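Local structure of pyroglutatmate porin OpdO (Pseudomonas aeruginosa, 3SZV) at residues H128-L133 with G291-L296. The protein forms a beta-barrel channel of the OprD porin family in the bacterial outer membrane, probably admitting small carboxylates such as pyroglutamate. Residues are numbered along the deposited sequence; the frame is centred on the assembly and turned at random.
Sequences HFKSPL and GSDPYL
With CG turned anti to the backbone N (chi1 -159°), the Y295 ring swings out alongside P132 and presents one face to it. P132 CA stands over that face, 4.0 Å from the ring centroid and 28° off the normal, a CH-pi contact. P132 CB lies 3.8 Å from Y295 CD2, with the pyrrolidine running alongside the phenol. F222 and R242, the latter through a cation-pi contact, also pack against the tyrosine. K130 only approaches D293: its chain bends at chi2 (-69°) and then runs extended, leaving NZ 4.0 Å from D293 OD2, too far for a salt bridge. A water to one side of the pair links them, accepting from K130 NZ at 2.8 Å and donating to D293 OD2 at 2.7 Å. Each group also has a direct hydrogen bond, K130 NZ to A136 O and N137 ND2 to D293 OD1. At the backbone, another water donates to P132 O (2.7 Å) and accepts from Y295 N (2.9 Å), while a third lies between S131 O and D293 O. The two loops, following strands 120-124 and 271-281, meet inside the barrel, consistent with the inward-folded loops that narrow the pore in OprD-family channels. Direct touching is mainly proline on tyrosine; polar groups of the two segments meet through bound waters, one of which probably relays the lysine-aspartate attraction.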
ATOM      1  N   HIS A 128       4.569   4.207   8.086  1.00 13.14           N
ATOM      2  CA  HIS A 128       3.894   3.243   7.225  1.00 13.46           C
ATOM      3  C   HIS A 128       2.558   3.861   6.857  1.00 12.66           C
ATOM      4  O   HIS A 128       1.697   4.062   7.715  1.00 14.55           O
ATOM      5  CB  HIS A 128       3.701   1.883   7.927  1.00 14.04           C
ATOM      6  CG  HIS A 128       3.073   0.844   7.053  1.00 15.74           C
ATOM      7  ND1 HIS A 128       3.803  -0.141   6.414  1.00 14.12           N
ATOM      8  CD2 HIS A 128       1.781   0.635   6.702  1.00 17.41           C
ATOM      9  CE1 HIS A 128       2.988  -0.902   5.707  1.00 15.74           C
ATOM     10  NE2 HIS A 128       1.751  -0.453   5.864  1.00 17.51           N
ATOM     11  N   PHE A 129       2.404   4.223   5.587  1.00 12.68           N
ATOM     12  CA  PHE A 129       1.211   4.933   5.160  1.00 12.67           C
ATOM     13  C   PHE A 129       1.016   4.723   3.665  1.00 11.88           C
ATOM     14  O   PHE A 129       1.905   4.186   2.974  1.00 12.63           O
ATOM     15  CB  PHE A 129       1.335   6.432   5.497  1.00 13.76           C
ATOM     16  CG  PHE A 129       2.436   7.134   4.743  1.00 12.98           C
ATOM     17  CD1 PHE A 129       3.756   7.102   5.192  1.00 14.40           C
ATOM     18  CD2 PHE A 129       2.158   7.834   3.579  1.00 13.10           C
ATOM     19  CE1 PHE A 129       4.776   7.758   4.488  1.00 14.02           C
ATOM     20  CE2 PHE A 129       3.161   8.489   2.869  1.00 14.10           C
ATOM     21  CZ  PHE A 129       4.476   8.453   3.311  1.00 13.35           C
ATOM     22  N   LYS A 130      -0.145   5.143   3.174  1.00 11.74           N
ATOM     23  CA  LYS A 130      -0.519   5.023   1.773  1.00 11.80           C
ATOM     24  C   LYS A 130      -0.793   6.409   1.208  1.00 14.17           C
ATOM     25  O   LYS A 130      -1.464   7.232   1.837  1.00 14.35           O
ATOM     26  CB  LYS A 130      -1.804   4.194   1.625  1.00 14.46           C
ATOM     27  CG  LYS A 130      -1.832   2.862   2.361  1.00 18.02           C
ATOM     28  CD  LYS A 130      -0.885   1.849   1.757  1.00 17.20           C
ATOM     29  CE  LYS A 130      -1.094   0.497   2.455  1.00 20.89           C
ATOM     30  NZ  LYS A 130      -0.327  -0.615   1.811  1.00 18.30           N
ATOM     31  N   SER A 131      -0.279   6.667   0.017  1.00 11.56           N
ATOM     32  CA  SER A 131      -0.555   7.913  -0.697  1.00 11.95           C
ATOM     33  C   SER A 131      -0.289   7.672  -2.172  1.00 12.10           C
ATOM     34  O   SER A 131       0.414   6.723  -2.521  1.00 12.05           O
ATOM     35  CB  SER A 131       0.314   9.072  -0.185  1.00 13.17           C
ATOM     36  OG  SER A 131       1.668   8.959  -0.599  1.00 12.98           O
ATOM     37  N   PRO A 132      -0.816   8.529  -3.047  1.00 11.13           N
ATOM     38  CA  PRO A 132      -0.629   8.250  -4.474  1.00 10.97           C
ATOM     39  C   PRO A 132       0.840   8.100  -4.866  1.00 11.19           C
ATOM     40  O   PRO A 132       1.149   7.194  -5.661  1.00 12.96           O
ATOM     41  CB  PRO A 132      -1.280   9.467  -5.146  1.00 11.58           C
ATOM     42  CG  PRO A 132      -2.404   9.814  -4.187  1.00 11.74           C
ATOM     43  CD  PRO A 132      -1.781   9.630  -2.820  1.00 13.12           C
ATOM     44  N   LEU A 133       1.731   8.936  -4.350  1.00 10.59           N
ATOM     45  CA  LEU A 133       3.126   8.925  -4.814  1.00 11.40           C
ATOM     46  C   LEU A 133       4.041   8.007  -4.018  1.00 11.70           C
ATOM     47  O   LEU A 133       5.177   7.768  -4.432  1.00 12.22           O
ATOM     48  CB  LEU A 133       3.701  10.344  -4.849  1.00 11.98           C
ATOM     49  CG  LEU A 133       2.969  11.260  -5.833  1.00 12.42           C
ATOM     50  CD1 LEU A 133       3.642  12.631  -5.789  1.00 15.53           C
ATOM     51  CD2 LEU A 133       2.993  10.718  -7.266  1.00 13.28           C
ATOM     52  N   GLY A 291      10.285  -1.738  -3.992  1.00 13.10           N
ATOM     53  CA  GLY A 291       9.886  -2.380  -2.750  1.00 13.19           C
ATOM     54  C   GLY A 291       8.534  -1.912  -2.254  1.00 14.55           C
ATOM     55  O   GLY A 291       7.946  -2.552  -1.368  1.00 16.60           O
ATOM     56  N   SER A 292       8.050  -0.803  -2.810  1.00 12.60           N
ATOM     57  CA  SER A 292       6.785  -0.212  -2.363  1.00 12.42           C
ATOM     58  C   SER A 292       5.667  -0.449  -3.377  1.00 13.73           C
ATOM     59  O   SER A 292       5.880  -1.100  -4.405  1.00 14.81           O
ATOM     60  CB  SER A 292       6.975   1.278  -2.070  1.00 12.73           C
ATOM     61  OG  SER A 292       7.036   2.028  -3.271  1.00 14.04           O
ATOM     62  N   ASP A 293       4.467   0.040  -3.090  1.00 12.37           N
ATOM     63  CA  ASP A 293       3.310  -0.241  -3.940  1.00 12.20           C
ATOM     64  C   ASP A 293       3.006   0.930  -4.873  1.00 11.70           C
ATOM     65  O   ASP A 293       2.863   2.070  -4.416  1.00 12.90           O
ATOM     66  CB  ASP A 293       2.057  -0.503  -3.090  1.00 12.04           C
ATOM     67  CG  ASP A 293       2.078  -1.837  -2.379  1.00 15.12           C
ATOM     68  OD1 ASP A 293       3.014  -2.634  -2.585  1.00 15.86           O
ATOM     69  OD2 ASP A 293       1.115  -2.092  -1.630  1.00 18.20           O
ATOM     70  N   PRO A 294       2.876   0.661  -6.172  1.00 10.67           N
ATOM     71  CA  PRO A 294       2.526   1.738  -7.104  1.00 11.19           C
ATOM     72  C   PRO A 294       1.031   2.003  -7.069  1.00 11.11           C
ATOM     73  O   PRO A 294       0.242   1.063  -6.896  1.00 12.80           O
ATOM     74  CB  PRO A 294       2.946   1.157  -8.467  1.00 12.00           C
ATOM     75  CG  PRO A 294       2.688  -0.340  -8.317  1.00 12.07           C
ATOM     76  CD  PRO A 294       3.055  -0.640  -6.851  1.00 11.13           C
ATOM     77  N   TYR A 295       0.631   3.260  -7.279  1.00 11.23           N
ATOM     78  CA  TYR A 295      -0.784   3.615  -7.204  1.00 11.51           C
ATOM     79  C   TYR A 295      -1.453   3.463  -8.571  1.00 12.37           C
ATOM     80  O   TYR A 295      -2.024   4.413  -9.123  1.00 11.87           O
ATOM     81  CB  TYR A 295      -0.934   5.038  -6.663  1.00 12.83           C
ATOM     82  CG  TYR A 295      -2.290   5.352  -6.074  1.00 12.12           C
ATOM     83  CD1 TYR A 295      -2.795   4.609  -5.020  1.00 14.92           C
ATOM     84  CD2 TYR A 295      -3.044   6.419  -6.538  1.00 12.97           C
ATOM     85  CE1 TYR A 295      -4.035   4.916  -4.461  1.00 18.80           C
ATOM     86  CE2 TYR A 295      -4.271   6.735  -5.990  1.00 13.83           C
ATOM     87  CZ  TYR A 295      -4.766   5.972  -4.961  1.00 18.56           C
ATOM     88  OH  TYR A 295      -5.998   6.284  -4.415  1.00 22.81           O
ATOM     89  N   LEU A 296      -1.399   2.235  -9.078  1.00 11.76           N
ATOM     90  CA  LEU A 296      -1.924   1.902 -10.405  1.00 11.76           C
ATOM     91  C   LEU A 296      -3.186   1.083 -10.257  1.00 11.34           C
ATOM     92  O   LEU A 296      -3.234   0.157  -9.447  1.00 12.73           O
ATOM     93  CB  LEU A 296      -0.894   1.109 -11.205  1.00 12.94           C
ATOM     94  CG  LEU A 296       0.359   1.898 -11.598  1.00 11.81           C
ATOM     95  CD1 LEU A 296       1.414   0.944 -12.152  1.00 12.96           C
ATOM     96  CD2 LEU A 296       0.030   3.009 -12.622  1.00 14.30           C
TER
HETATM   97  O   HOH W   1      -0.788  -0.347  -0.984  1.00 18.04           O
HETATM   98  O   HOH W   2       1.455   4.510  -4.007  1.00 15.38           O
HETATM   99  O   HOH W   3       2.376   5.584  -7.512  1.00 13.54           O